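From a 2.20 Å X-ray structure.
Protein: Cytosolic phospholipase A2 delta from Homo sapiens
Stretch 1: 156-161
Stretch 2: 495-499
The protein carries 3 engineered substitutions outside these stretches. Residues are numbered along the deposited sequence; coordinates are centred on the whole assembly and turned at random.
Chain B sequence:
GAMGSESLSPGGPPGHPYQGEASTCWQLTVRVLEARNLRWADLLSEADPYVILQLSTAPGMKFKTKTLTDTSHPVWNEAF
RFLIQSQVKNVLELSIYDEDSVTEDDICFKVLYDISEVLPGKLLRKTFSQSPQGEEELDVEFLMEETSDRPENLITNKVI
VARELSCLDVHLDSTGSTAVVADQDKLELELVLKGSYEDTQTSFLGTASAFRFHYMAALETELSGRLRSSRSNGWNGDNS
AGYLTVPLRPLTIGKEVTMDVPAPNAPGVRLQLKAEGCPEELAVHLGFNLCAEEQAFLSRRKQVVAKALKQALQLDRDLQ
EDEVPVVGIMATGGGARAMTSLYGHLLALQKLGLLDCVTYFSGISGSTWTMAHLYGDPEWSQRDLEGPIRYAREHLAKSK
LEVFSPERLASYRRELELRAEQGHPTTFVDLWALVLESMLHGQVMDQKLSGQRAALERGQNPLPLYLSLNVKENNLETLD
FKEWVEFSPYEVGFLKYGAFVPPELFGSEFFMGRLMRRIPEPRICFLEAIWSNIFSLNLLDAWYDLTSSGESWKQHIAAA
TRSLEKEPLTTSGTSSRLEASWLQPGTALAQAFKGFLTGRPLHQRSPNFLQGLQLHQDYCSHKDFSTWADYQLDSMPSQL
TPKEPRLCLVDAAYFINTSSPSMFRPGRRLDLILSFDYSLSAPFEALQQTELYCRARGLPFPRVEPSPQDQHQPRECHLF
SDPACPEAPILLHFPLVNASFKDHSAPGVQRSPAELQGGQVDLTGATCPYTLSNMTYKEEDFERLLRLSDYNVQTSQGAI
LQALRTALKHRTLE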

# COMPACT_ATOMS: atom_id res chain seq x y z
N THR B 156 -13.80 -2.27 -15.93
CA THR B 156 -12.48 -2.88 -15.76
C THR B 156 -11.31 -2.04 -16.27
O THR B 156 -11.49 -1.16 -17.10
CB THR B 156 -12.33 -4.17 -16.57
OG1 THR B 156 -13.57 -4.53 -17.18
CG2 THR B 156 -11.83 -5.26 -15.72
N ASN B 157 -10.11 -2.38 -15.81
CA ASN B 157 -8.86 -2.00 -16.47
C ASN B 157 -8.15 -3.24 -17.02
O ASN B 157 -6.94 -3.22 -17.28
CB ASN B 157 -7.94 -1.24 -15.52
CG ASN B 157 -7.59 -2.04 -14.28
OD1 ASN B 157 -7.86 -3.24 -14.20
ND2 ASN B 157 -6.97 -1.38 -13.31
N LYS B 158 -8.90 -4.34 -17.14
CA LYS B 158 -8.43 -5.65 -17.63
C LYS B 158 -7.64 -6.48 -16.62
O LYS B 158 -7.19 -7.57 -16.95
CB LYS B 158 -7.66 -5.51 -18.95
CG LYS B 158 -8.45 -4.85 -20.07
CD LYS B 158 -9.75 -5.59 -20.36
CE LYS B 158 -10.49 -4.92 -21.52
NZ LYS B 158 -11.10 -5.88 -22.48
N VAL B 159 -7.47 -5.97 -15.40
CA VAL B 159 -6.92 -6.80 -14.31
C VAL B 159 -7.88 -6.81 -13.10
O VAL B 159 -8.16 -7.87 -12.57
CB VAL B 159 -5.44 -6.48 -13.94
CG1 VAL B 159 -4.79 -5.59 -14.98
CG2 VAL B 159 -5.31 -5.92 -12.54
N ILE B 160 -8.40 -5.64 -12.73
CA ILE B 160 -9.42 -5.53 -11.70
C ILE B 160 -10.76 -5.29 -12.37
O ILE B 160 -10.84 -4.52 -13.31
CB ILE B 160 -9.14 -4.32 -10.79
CG1 ILE B 160 -7.97 -4.60 -9.82
CG2 ILE B 160 -10.38 -3.86 -10.04
CD1 ILE B 160 -8.18 -5.76 -8.87
N VAL B 161 -11.81 -5.92 -11.84
CA VAL B 161 -13.18 -5.78 -12.33
C VAL B 161 -14.10 -5.29 -11.21
O VAL B 161 -14.13 -5.85 -10.11
CB VAL B 161 -13.77 -7.12 -12.82
CG1 VAL B 161 -15.22 -6.95 -13.27
CG2 VAL B 161 -12.94 -7.69 -13.96
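Stretch 2, residues 495-499: LKYGA

Stretch 2 approaches a tight turn in stretch 1 from a point at least 337 residues away in sequence, and it does so mainly with its backbone. Leu495, Lys496 and Tyr497 have helical phi/psi without the regular hydrogen bonds of a helix; Gly498 then turns the chain with a left-handed conformation (phi 59°, psi 48°), and Ala499 leaves with extended angles of -140° and 124°. The CA atoms place Asn157 nearest Gly498, at 7.2 Å between Asn157 CA and Gly498 CA, and Val159 nearest Tyr497, at 6.4 Å between Val159 CA and Tyr497 CA. Rising numbers in one stretch thus meet falling numbers in the other, although the pairing is too short and bent to resemble a sheet ladder. The contact is small, 211 Å² with both sides summed, but precise.

Along stretch 1, Thr156 is extended and stays out of reach. Asn157 is the polar centre of the contact. Its CA-to-CB bond points toward stretch 2, chi1 is p, and the amide serves both stretches at once. On its own side, Asn157 OD1 accepts from the backbone of the turn, 3.0 Å from Val159 N and 2.9 Å from Ile160 N, so the side chain is braced by the loop it belongs to. Across the gap, Asn157 ND2 donates to Tyr497 O at 2.9 Å with an N-H...O angle of 151°, and makes a weak bond to Gly498 O, also at 2.9 Å but with an angle of 121°. Two successive carbonyls thus converge on one amide nitrogen.

That glycine fits its place for two reasons. Its positive phi by itself favours glycine, and a CB built on Gly498 in ideal geometry would point toward stretch 1 and lie only 3.0 Å from Asn157 ND2, a tight approach to the very atom that makes the bonds.

Lys158, also at positive phi (77°), carries its side chain out of reach and leaves the contact to its neighbours. Val159 turns back toward stretch 2, and Val159 CG2 packs 3.7 Å from Tyr497 O and 4.2 Å from Lys496 O. The same methyl lies at the edge of the Tyr497 ring, near its plane, with Val159 CG2 4.5 Å from Tyr497 CD1. Lys496 itself adds little, for its side chain starts sideways and its end leads away.

Ile160 begins the strand and packs against Tyr497 near its CB. With chi1 and chi2 both m, Ile160 CG1 comes within 3.7 Å of Tyr497 O and 3.9 Å of Tyr497 CB. The carbonyl that accepts from Asn157 is therefore lined by aliphatic carbon from both Val159 and Ile160. Tyr497 sets its CA-to-CB bond sideways, while its hydroxyl is hydrogen-bonded elsewhere in the structure. Val161 continues the strand beyond reach.

The rule to read here is economical: one asparagine, fixed by its own turn, reads two consecutive carbonyls at a glycine bend, and two aliphatic side chains pack against Tyr497.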

# COMPACT_ATOMS: atom_id res chain seq x y z
N LEU B 495 0.49 -0.15 -7.97
CA LEU B 495 1.05 -0.25 -9.31
C LEU B 495 0.62 -1.56 -10.00
O LEU B 495 0.25 -1.57 -11.17
CB LEU B 495 2.58 -0.12 -9.25
CG LEU B 495 3.15 1.20 -8.72
CD1 LEU B 495 4.67 1.13 -8.56
CD2 LEU B 495 2.76 2.38 -9.60
N LYS B 496 0.63 -2.67 -9.27
CA LYS B 496 0.26 -3.98 -9.82
C LYS B 496 -1.20 -4.06 -10.34
O LYS B 496 -1.47 -4.68 -11.37
CB LYS B 496 0.49 -5.06 -8.76
CG LYS B 496 0.29 -6.51 -9.21
CD LYS B 496 -0.23 -7.39 -8.06
CE LYS B 496 0.86 -7.85 -7.12
NZ LYS B 496 0.38 -9.00 -6.31
N TYR B 497 -2.13 -3.43 -9.63
CA TYR B 497 -3.57 -3.58 -9.95
C TYR B 497 -4.14 -2.40 -10.75
O TYR B 497 -5.31 -2.44 -11.19
CB TYR B 497 -4.39 -3.76 -8.67
CG TYR B 497 -4.02 -4.94 -7.81
CD1 TYR B 497 -4.30 -6.24 -8.21
CD2 TYR B 497 -3.41 -4.77 -6.58
CE1 TYR B 497 -3.96 -7.33 -7.42
CE2 TYR B 497 -3.08 -5.84 -5.77
CZ TYR B 497 -3.35 -7.12 -6.20
OH TYR B 497 -3.02 -8.19 -5.41
N GLY B 498 -3.35 -1.35 -10.93
CA GLY B 498 -3.79 -0.17 -11.65
C GLY B 498 -5.02 0.47 -11.02
O GLY B 498 -5.98 0.80 -11.72
N ALA B 499 -4.98 0.65 -9.71
CA ALA B 499 -6.15 1.07 -8.95
C ALA B 499 -5.73 2.08 -7.90
O ALA B 499 -4.86 1.80 -7.08
CB ALA B 499 -6.82 -0.13 -8.32